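Local atomic coordinates of 2,3-bisphosphoglycerate-independent phosphoglycerate mutase (Pyrococcus horikoshii, PDB entry 2ZKT), a protein that probably interconverts 2-phosphoglycerate and 3-phosphoglycerate in glycolysis, as a metal-binding phosphoglycerate mutase that needs no 2,3-bisphosphoglycerate. Residues 9-14 with 298-303; 46-51 with 381-386; 98-103 with 221-226. All coordinates share one frame; numbering follows the deposited sequence.

Contact 1 (9-14 with 298-303). With ZN (zinc ion), chain G.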
loop_
_atom_site.group_PDB
_atom_site.type_symbol
_atom_site.label_atom_id
_atom_site.label_comp_id
_atom_site.label_asym_id
_atom_site.label_seq_id
_atom_site.Cartn_x
_atom_site.Cartn_y
_atom_site.Cartn_z
ATOM N N LEU B 9 21.839 0.719 2.660
ATOM C CA LEU B 9 21.243 -0.524 2.231
ATOM C C LEU B 9 20.133 -0.929 3.204
ATOM O O LEU B 9 20.384 -1.206 4.389
ATOM C CB LEU B 9 22.316 -1.617 2.153
ATOM C CG LEU B 9 21.818 -3.024 1.790
ATOM C CD1 LEU B 9 20.973 -2.955 0.527
ATOM C CD2 LEU B 9 23.005 -3.968 1.609
ATOM N N ILE B 10 18.905 -0.975 2.685
ATOM C CA ILE B 10 17.737 -1.318 3.488
ATOM C C ILE B 10 17.163 -2.699 3.156
ATOM O O ILE B 10 16.812 -2.986 2.003
ATOM C CB ILE B 10 16.666 -0.215 3.308
ATOM C CG1 ILE B 10 17.240 1.114 3.837
ATOM C CG2 ILE B 10 15.364 -0.582 4.025
ATOM C CD1 ILE B 10 16.286 2.274 3.729
ATOM N N ILE B 11 17.090 -3.562 4.171
ATOM C CA ILE B 11 16.551 -4.903 3.991
ATOM C C ILE B 11 15.212 -5.116 4.706
ATOM O O ILE B 11 15.094 -4.952 5.937
ATOM C CB ILE B 11 17.535 -5.990 4.499
ATOM C CG1 ILE B 11 18.807 -5.998 3.628
ATOM C CG2 ILE B 11 16.857 -7.359 4.486
ATOM C CD1 ILE B 11 18.545 -6.283 2.153
ATOM N N LEU B 12 14.202 -5.478 3.914
ATOM C CA LEU B 12 12.877 -5.763 4.441
ATOM C C LEU B 12 12.776 -7.289 4.401
ATOM O O LEU B 12 12.375 -7.874 3.396
ATOM C CB LEU B 12 11.807 -5.115 3.558
ATOM C CG LEU B 12 12.027 -3.613 3.321
ATOM C CD1 LEU B 12 10.788 -3.048 2.666
ATOM C CD2 LEU B 12 12.303 -2.891 4.637
ATOM N N ASP B 13 13.181 -7.915 5.507
ATOM C CA ASP B 13 13.205 -9.369 5.665
ATOM C C ASP B 13 11.992 -10.093 5.065
ATOM O O ASP B 13 10.837 -9.742 5.336
ATOM C CB ASP B 13 13.344 -9.697 7.161
ATOM C CG ASP B 13 14.144 -10.962 7.416
ATOM O OD1 ASP B 13 13.586 -12.066 7.217
ATOM O OD2 ASP B 13 15.339 -10.849 7.803
ATOM N N GLY B 14 12.272 -11.101 4.237
ATOM C CA GLY B 14 11.212 -11.881 3.606
ATOM C C GLY B 14 10.276 -11.095 2.695
ATOM O O GLY B 14 9.150 -11.520 2.440
ATOM N N PHE B 298 23.652 0.072 7.150
ATOM C CA PHE B 298 22.749 -1.039 6.866
ATOM C C PHE B 298 21.572 -0.994 7.855
ATOM O O PHE B 298 21.769 -0.894 9.064
ATOM C CB PHE B 298 23.523 -2.364 7.011
ATOM C CG PHE B 298 22.653 -3.592 6.965
ATOM C CD1 PHE B 298 21.991 -3.958 5.788
ATOM C CD2 PHE B 298 22.479 -4.376 8.106
ATOM C CE1 PHE B 298 21.163 -5.094 5.751
ATOM C CE2 PHE B 298 21.649 -5.516 8.082
ATOM C CZ PHE B 298 20.991 -5.874 6.902
ATOM N N LEU B 299 20.348 -1.060 7.338
ATOM C CA LEU B 299 19.145 -1.028 8.175
ATOM C C LEU B 299 18.315 -2.290 7.925
ATOM O O LEU B 299 17.985 -2.620 6.777
ATOM C CB LEU B 299 18.311 0.224 7.849
ATOM C CG LEU B 299 16.914 0.350 8.482
ATOM C CD1 LEU B 299 16.988 0.221 9.995
ATOM C CD2 LEU B 299 16.316 1.693 8.098
ATOM N N HIS B 300 17.979 -2.992 9.003
ATOM C CA HIS B 300 17.202 -4.225 8.902
ATOM C C HIS B 300 15.825 -4.093 9.576
ATOM O O HIS B 300 15.700 -3.493 10.644
ATOM C CB HIS B 300 18.018 -5.365 9.528
ATOM C CG HIS B 300 17.461 -6.733 9.273
ATOM N ND1 HIS B 300 16.446 -7.280 10.034
ATOM C CD2 HIS B 300 17.781 -7.668 8.343
ATOM C CE1 HIS B 300 16.165 -8.497 9.585
ATOM N NE2 HIS B 300 16.962 -8.755 8.560
ATOM N N PHE B 301 14.795 -4.640 8.926
ATOM C CA PHE B 301 13.411 -4.615 9.431
ATOM C C PHE B 301 12.915 -6.055 9.320
ATOM O O PHE B 301 12.684 -6.543 8.217
ATOM C CB PHE B 301 12.547 -3.693 8.555
ATOM C CG PHE B 301 11.127 -3.539 9.038
ATOM C CD1 PHE B 301 10.847 -2.854 10.229
ATOM C CD2 PHE B 301 10.062 -4.074 8.301
ATOM C CE1 PHE B 301 9.530 -2.701 10.673
ATOM C CE2 PHE B 301 8.739 -3.931 8.735
ATOM C CZ PHE B 301 8.468 -3.239 9.925
ATOM N N LYS B 302 12.732 -6.728 10.457
ATOM C CA LYS B 302 12.332 -8.146 10.472
ATOM C C LYS B 302 10.850 -8.574 10.383
ATOM O O LYS B 302 10.519 -9.529 9.659
ATOM C CB LYS B 302 12.948 -8.810 11.718
ATOM C CG LYS B 302 12.731 -10.316 11.826
ATOM C CD LYS B 302 13.403 -11.065 10.675
ATOM C CE LYS B 302 13.600 -12.546 11.016
ATOM N NZ LYS B 302 12.345 -13.188 11.507
ATOM N N PRO B 303 9.943 -7.891 11.117
ATOM C CA PRO B 303 8.511 -8.243 11.104
ATOM C C PRO B 303 7.850 -8.661 9.779
ATOM O O PRO B 303 6.948 -9.515 9.779
ATOM C CB PRO B 303 7.838 -7.024 11.760
ATOM C CG PRO B 303 8.862 -5.921 11.628
ATOM C CD PRO B 303 10.165 -6.630 11.848
HETATM ZN ZN ZN G . 15.442 -13.292 6.753
#
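Ile-11 meets the ring of Phe-298 at its edge: CG1 lies near the ring plane, 3.3 Å from CE1, while CG of Leu-9 touches CD1 of the same ring at 4.1 Å. The CZ corner of Phe-298 lies in the plane of the His-300 ring, at its edge. OD2 of Asp-13 also approaches that imidazole at the edge, 2.8 Å from NE2 in a weak hydrogen bond bent to 124° at the hydrogen, the carboxylate turned 67° from the ring. Phe-301, on the other side of the sheet with Ile-10, Leu-12 and Leu-299, has CG of Pro-303 over one face, offset toward the rim. An alanine in place of Phe-298 would probably leave CG1 of Ile-11 without its close aromatic neighbour and open a gap beside His-300.

Most of these side chains are carried by adjacent parallel strands, hydrogen-bonded in register; the bond from Ile-11 N to Leu-299 O, at 2.9 Å, is nearly straight. Asp-13 follows the end of strand 9-12; its N still bonds to Phe-301 O, and its carboxylate reaches zinc through OD1 at 2.3 Å, with OD2 farther, at 2.7 Å. Ser-60, Asp-346 and His-347 complete the site. CD of Lys-302 packs 3.3 Å from CG of Asp-13. The carboxylate has metal, imidazole and lysine methylene around it, and His-300, through its weak bond, may help orient it as a second-shell residue.

Contact 2 (46-51 with 381-386)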
loop_
_atom_site.group_PDB
_atom_site.type_symbol
_atom_site.label_atom_id
_atom_site.label_comp_id
_atom_site.label_asym_id
_atom_site.label_seq_id
_atom_site.Cartn_x
_atom_site.Cartn_y
_atom_site.Cartn_z
ATOM N N LEU B 46 15.407 -0.586 -11.135
ATOM C CA LEU B 46 14.958 -1.811 -10.474
ATOM C C LEU B 46 15.599 -3.093 -11.022
ATOM O O LEU B 46 16.107 -3.136 -12.150
ATOM C CB LEU B 46 13.433 -1.931 -10.603
ATOM C CG LEU B 46 12.519 -1.512 -9.433
ATOM C CD1 LEU B 46 12.869 -0.136 -8.922
ATOM C CD2 LEU B 46 11.062 -1.567 -9.912
ATOM N N GLY B 47 15.545 -4.151 -10.210
ATOM C CA GLY B 47 16.077 -5.442 -10.613
ATOM C C GLY B 47 15.564 -6.556 -9.698
ATOM O O GLY B 47 14.818 -6.307 -8.750
ATOM N N GLN B 48 15.973 -7.793 -9.996
ATOM C CA GLN B 48 15.594 -8.958 -9.202
ATOM C C GLN B 48 16.900 -9.580 -8.751
ATOM O O GLN B 48 17.854 -9.681 -9.539
ATOM C CB GLN B 48 14.859 -10.012 -10.040
ATOM C CG GLN B 48 13.700 -9.529 -10.856
ATOM C CD GLN B 48 12.985 -10.682 -11.556
ATOM O OE1 GLN B 48 12.160 -11.370 -10.946
ATOM N NE2 GLN B 48 13.307 -10.907 -12.836
ATOM N N GLN B 49 16.967 -10.003 -7.496
ATOM C CA GLN B 49 18.204 -10.625 -7.033
ATOM C C GLN B 49 17.946 -11.979 -6.417
ATOM O O GLN B 49 16.949 -12.173 -5.708
ATOM C CB GLN B 49 18.933 -9.729 -6.015
ATOM C CG GLN B 49 18.191 -9.502 -4.707
ATOM C CD GLN B 49 18.576 -10.495 -3.609
ATOM O OE1 GLN B 49 19.290 -11.476 -3.844
ATOM N NE2 GLN B 49 18.089 -10.237 -2.404
ATOM N N ASP B 50 18.836 -12.919 -6.734
ATOM C CA ASP B 50 18.770 -14.259 -6.171
ATOM C C ASP B 50 19.809 -14.236 -5.054
ATOM O O ASP B 50 20.998 -14.040 -5.307
ATOM C CB ASP B 50 19.153 -15.312 -7.215
ATOM C CG ASP B 50 18.095 -15.474 -8.299
ATOM O OD1 ASP B 50 16.915 -15.747 -7.949
ATOM O OD2 ASP B 50 18.441 -15.339 -9.498
ATOM N N PRO B 51 19.364 -14.374 -3.791
ATOM C CA PRO B 51 20.331 -14.365 -2.678
ATOM C C PRO B 51 21.443 -15.383 -2.973
ATOM O O PRO B 51 22.628 -15.082 -2.874
ATOM C CB PRO B 51 19.487 -14.794 -1.477
ATOM C CG PRO B 51 18.098 -14.263 -1.822
ATOM C CD PRO B 51 17.969 -14.543 -3.311
ATOM N N ARG B 381 6.561 -7.626 -10.133
ATOM C CA ARG B 381 6.364 -7.595 -11.579
ATOM C C ARG B 381 7.095 -6.427 -12.236
ATOM O O ARG B 381 7.560 -6.534 -13.373
ATOM C CB ARG B 381 4.859 -7.575 -11.939
ATOM C CG ARG B 381 4.317 -8.979 -12.331
ATOM C CD ARG B 381 4.512 -9.999 -11.198
ATOM N NE ARG B 381 3.578 -9.786 -10.090
ATOM C CZ ARG B 381 2.312 -10.217 -10.077
ATOM N NH1 ARG B 381 1.824 -10.895 -11.109
ATOM N NH2 ARG B 381 1.526 -9.956 -9.045
ATOM N N GLU B 382 7.215 -5.317 -11.504
ATOM C CA GLU B 382 7.912 -4.138 -12.006
ATOM C C GLU B 382 9.432 -4.442 -12.039
ATOM O O GLU B 382 10.131 -4.099 -12.999
ATOM C CB GLU B 382 7.607 -2.946 -11.082
ATOM C CG GLU B 382 7.819 -1.560 -11.698
ATOM C CD GLU B 382 6.730 -1.161 -12.701
ATOM O OE1 GLU B 382 5.610 -1.711 -12.631
ATOM O OE2 GLU B 382 6.985 -0.277 -13.544
ATOM N N ALA B 383 9.932 -5.106 -10.996
ATOM C CA ALA B 383 11.350 -5.444 -10.927
ATOM C C ALA B 383 11.741 -6.382 -12.069
ATOM O O ALA B 383 12.877 -6.429 -12.525
ATOM C CB ALA B 383 11.604 -6.125 -9.579
ATOM N N MET B 384 10.748 -7.183 -12.509
ATOM C CA MET B 384 10.968 -8.059 -13.654
ATOM C C MET B 384 11.290 -7.252 -14.923
ATOM O O MET B 384 11.779 -7.769 -15.921
ATOM C CB MET B 384 9.682 -8.872 -13.882
ATOM C CG MET B 384 9.595 -10.144 -13.025
ATOM S SD MET B 384 8.012 -10.985 -13.230
ATOM C CE MET B 384 7.577 -11.138 -11.487
ATOM N N LYS B 385 10.967 -5.939 -14.871
ATOM C CA LYS B 385 11.222 -5.067 -16.027
ATOM C C LYS B 385 12.329 -4.037 -15.731
ATOM O O LYS B 385 12.607 -3.141 -16.522
ATOM C CB LYS B 385 9.928 -4.319 -16.385
ATOM C CG LYS B 385 8.758 -5.251 -16.705
ATOM C CD LYS B 385 7.504 -4.463 -17.120
ATOM C CE LYS B 385 7.060 -3.445 -16.058
ATOM N NZ LYS B 385 5.809 -2.819 -16.485
ATOM N N GLY B 386 12.978 -4.145 -14.573
ATOM C CA GLY B 386 14.022 -3.186 -14.227
ATOM C C GLY B 386 15.309 -3.293 -15.039
ATOM O O GLY B 386 15.705 -4.371 -15.485
HETATM O O HOH W 1 14.868 -8.119 -14.052
#
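The carbonyl oxygen of Ala-383 takes two hydrogen bonds: a water donates to this O at 3.0 Å, and the backbone N of Gly-386 reaches it at 3.1 Å from within its own segment. CG of Gln-48 packs against the same O of Ala-383 at 3.6 Å. The water also accepts a weak, long bond from NE2 of Gln-48, which makes it a loose bridge between strand and turn. No direct hydrogen bond joins the two segments; most of what remains is van der Waals contact. Gln-48 has CG anti to its carbonyl carbon (chi1 -51°) and a chain extended beyond, and its amide lies across Met-384, with OE1 3.5 Å from CG.

Nearer the start of the strand, CB of Ala-383 abuts the O of Gly-47 at 3.3 Å, and CD2 of Leu-46 meets CG of Glu-382 at 3.7 Å; the carboxylate of Glu-382 is taken by the backbone N of Lys-376. Gly-386 lies close beside the backbone of Leu-46.

Met-384 and Lys-385 are the central residues of a type I beta turn from Ala-383 to Gly-386, at the C-terminal side of the short helix. The arrangement is a helix-to-strand connection folded over strand 45-50, after which the chain pairs with that strand through Leu-388, Gly-389 and Ile-391, forming the edge of the large mixed sheet.

Contact 3 (98-103 with 221-226)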
loop_
_atom_site.group_PDB
_atom_site.type_symbol
_atom_site.label_atom_id
_atom_site.label_comp_id
_atom_site.label_asym_id
_atom_site.label_seq_id
_atom_site.Cartn_x
_atom_site.Cartn_y
_atom_site.Cartn_z
ATOM N N PHE B 98 26.483 -23.010 18.919
ATOM C CA PHE B 98 25.265 -23.717 18.526
ATOM C C PHE B 98 24.015 -22.961 18.963
ATOM O O PHE B 98 24.048 -22.176 19.919
ATOM C CB PHE B 98 25.199 -25.089 19.202
ATOM C CG PHE B 98 26.429 -25.935 19.024
ATOM C CD1 PHE B 98 27.564 -25.715 19.814
ATOM C CD2 PHE B 98 26.441 -26.989 18.099
ATOM C CE1 PHE B 98 28.692 -26.534 19.691
ATOM C CE2 PHE B 98 27.565 -27.814 17.968
ATOM C CZ PHE B 98 28.695 -27.586 18.769
ATOM N N ARG B 99 22.908 -23.206 18.257
ATOM C CA ARG B 99 21.623 -22.611 18.629
ATOM C C ARG B 99 20.990 -23.725 19.492
ATOM O O ARG B 99 21.044 -24.915 19.140
ATOM C CB ARG B 99 20.770 -22.310 17.385
ATOM C CG ARG B 99 20.483 -23.511 16.498
ATOM C CD ARG B 99 19.966 -23.064 15.126
ATOM N NE ARG B 99 18.664 -22.394 15.199
ATOM C CZ ARG B 99 17.510 -23.020 15.437
ATOM N NH1 ARG B 99 17.492 -24.339 15.624
ATOM N NH2 ARG B 99 16.374 -22.328 15.491
ATOM N N VAL B 100 20.427 -23.342 20.634
ATOM C CA VAL B 100 19.834 -24.321 21.546
ATOM C C VAL B 100 18.353 -24.080 21.877
ATOM O O VAL B 100 17.939 -22.945 22.165
ATOM C CB VAL B 100 20.605 -24.354 22.899
ATOM C CG1 VAL B 100 20.093 -25.505 23.753
ATOM C CG2 VAL B 100 22.122 -24.464 22.654
ATOM N N ASN B 101 17.571 -25.162 21.862
ATOM C CA ASN B 101 16.150 -25.085 22.198
ATOM C C ASN B 101 15.913 -25.924 23.449
ATOM O O ASN B 101 16.351 -27.086 23.511
ATOM C CB ASN B 101 15.270 -25.650 21.066
ATOM C CG ASN B 101 15.372 -24.843 19.778
ATOM O OD1 ASN B 101 16.376 -24.914 19.056
ATOM N ND2 ASN B 101 14.329 -24.069 19.483
ATOM N N PHE B 102 15.252 -25.340 24.454
ATOM C CA PHE B 102 14.927 -26.101 25.667
ATOM C C PHE B 102 13.763 -26.998 25.231
ATOM O O PHE B 102 12.826 -26.526 24.570
ATOM C CB PHE B 102 14.466 -25.175 26.804
ATOM C CG PHE B 102 15.578 -24.399 27.442
ATOM C CD1 PHE B 102 16.578 -25.056 28.160
ATOM C CD2 PHE B 102 15.640 -23.015 27.311
ATOM C CE1 PHE B 102 17.628 -24.345 28.742
ATOM C CE2 PHE B 102 16.691 -22.291 27.889
ATOM C CZ PHE B 102 17.688 -22.962 28.606
ATOM N N ALA B 103 13.835 -28.285 25.574
ATOM C CA ALA B 103 12.775 -29.228 25.204
ATOM C C ALA B 103 12.295 -30.046 26.405
ATOM O O ALA B 103 12.716 -29.814 27.545
ATOM C CB ALA B 103 13.272 -30.166 24.096
ATOM N N ASN B 221 13.425 -29.812 30.454
ATOM C CA ASN B 221 14.487 -30.644 31.022
ATOM C C ASN B 221 15.462 -31.204 29.989
ATOM O O ASN B 221 16.417 -31.909 30.345
ATOM C CB ASN B 221 13.878 -31.805 31.831
ATOM C CG ASN B 221 13.260 -32.881 30.943
ATOM O OD1 ASN B 221 12.544 -32.577 29.976
ATOM N ND2 ASN B 221 13.523 -34.149 31.276
ATOM N N TYR B 222 15.229 -30.907 28.711
ATOM C CA TYR B 222 16.140 -31.400 27.689
ATOM C C TYR B 222 16.681 -30.280 26.805
ATOM O O TYR B 222 16.070 -29.210 26.669
ATOM C CB TYR B 222 15.472 -32.475 26.826
ATOM C CG TYR B 222 16.493 -33.410 26.207
ATOM C CD1 TYR B 222 17.335 -34.181 27.015
ATOM C CD2 TYR B 222 16.629 -33.515 24.821
ATOM C CE1 TYR B 222 18.288 -35.034 26.460
ATOM C CE2 TYR B 222 17.582 -34.367 24.254
ATOM C CZ TYR B 222 18.408 -35.124 25.076
ATOM O OH TYR B 222 19.348 -35.975 24.520
ATOM N N LEU B 223 17.834 -30.540 26.198
ATOM C CA LEU B 223 18.490 -29.551 25.351
ATOM C C LEU B 223 18.624 -30.001 23.891
ATOM O O LEU B 223 19.277 -31.010 23.614
ATOM C CB LEU B 223 19.884 -29.257 25.934
ATOM C CG LEU B 223 19.984 -28.257 27.094
ATOM C CD1 LEU B 223 21.397 -27.715 27.226
ATOM C CD2 LEU B 223 18.974 -27.131 26.867
ATOM N N LEU B 224 17.985 -29.277 22.964
ATOM C CA LEU B 224 18.123 -29.614 21.540
ATOM C C LEU B 224 19.179 -28.657 20.972
ATOM O O LEU B 224 18.963 -27.446 20.905
ATOM C CB LEU B 224 16.792 -29.465 20.786
ATOM C CG LEU B 224 15.719 -30.514 21.133
ATOM C CD1 LEU B 224 14.547 -30.377 20.157
ATOM C CD2 LEU B 224 16.306 -31.925 21.062
ATOM N N ILE B 225 20.330 -29.225 20.589
ATOM C CA ILE B 225 21.466 -28.457 20.070
ATOM C C ILE B 225 21.671 -28.676 18.576
ATOM O O ILE B 225 21.801 -29.809 18.109
ATOM C CB ILE B 225 22.784 -28.859 20.789
ATOM C CG1 ILE B 225 22.602 -28.786 22.312
ATOM C CG2 ILE B 225 23.914 -27.929 20.362
ATOM C CD1 ILE B 225 23.795 -29.310 23.100
ATOM N N ARG B 226 21.730 -27.576 17.828
ATOM C CA ARG B 226 21.911 -27.665 16.388
ATOM C C ARG B 226 22.598 -26.427 15.810
ATOM O O ARG B 226 23.044 -25.541 16.550
ATOM C CB ARG B 226 20.538 -27.873 15.733
ATOM C CG ARG B 226 19.496 -26.834 16.135
ATOM C CD ARG B 226 18.085 -27.337 15.831
ATOM N NE ARG B 226 18.029 -28.036 14.543
ATOM C CZ ARG B 226 16.907 -28.454 13.950
ATOM N NH1 ARG B 226 15.722 -28.243 14.526
ATOM N NH2 ARG B 226 16.970 -29.090 12.779
#
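Val-100 and Ile-225 form a non-hydrogen-bonded pair in an antiparallel sheet, in which strand 96-103 is paired with the outer strand 222-229; at the end of the pairing Asn-221 and Tyr-222 both face Ala-103, a classic beta bulge. One face, with Val-100, Phe-102, Leu-223 and Ile-225, is closely packed: CD2 of Leu-223 lies 3.4 Å from CD1 of Phe-102, the two side chains side by side and pointing the same way, and CG1 of Val-100 approaches that same CD2 at 3.7 Å. Phe-98 adds its CB against CG2 of Ile-225. Helices 131-142 and 186-203 cover this apolar side, the first through Phe-102 and the second through Phe-98 and Leu-223.

The other face is more open: Leu-224 and Arg-226 are exposed, Arg-99, Asn-101, Ala-103 and Tyr-222 only partly. CB of Ala-103 touches CG of Leu-224 at 3.9 Å. Both arginines hold CG between the backbone N and the carbonyl carbon (chi1 57° and 53°), the crowded position, and CG of Arg-99 lies 3.5 Å from CG of Arg-226. Beyond, the chains run side by side, both bent at chi3. NH1 of Arg-99 and NE of Arg-226 stand 3.9 Å apart, like charges that would probably repel one another. OD1 of Asn-101 is buried by the contact and finds no partner in the model.

Six backbone bonds join the strands. Those between Asn-101 and Leu-224 lie in the carbonyl planes, but at the bulge N of Tyr-222 reaches O of Ala-103 at 3.0 Å from 54° above the carbonyl plane.

Contacts 1 and 2 both involve the same mixed sheet, which contact 2 joins through strand 45-50; their centres are about 17 Å apart and their nearest atoms about 6 Å, and their segments alternate along the chain. Contact 1 reaches the zinc site directly: the side chain of Asp-13 binds one zinc ion and lies about 4 Å from the second. Contact 2 is nearer the calcium ion, about 9 Å from the side chain of Leu-46. Contact 3 belongs to a separate antiparallel sheet, consistent with a second domain inserted in the alkaline-phosphatase-like fold. It is nested inside both other loops, its centre about 28 Å from that of contact 1, yet the side chain of Arg-99 comes within about 11 Å of a zinc ion.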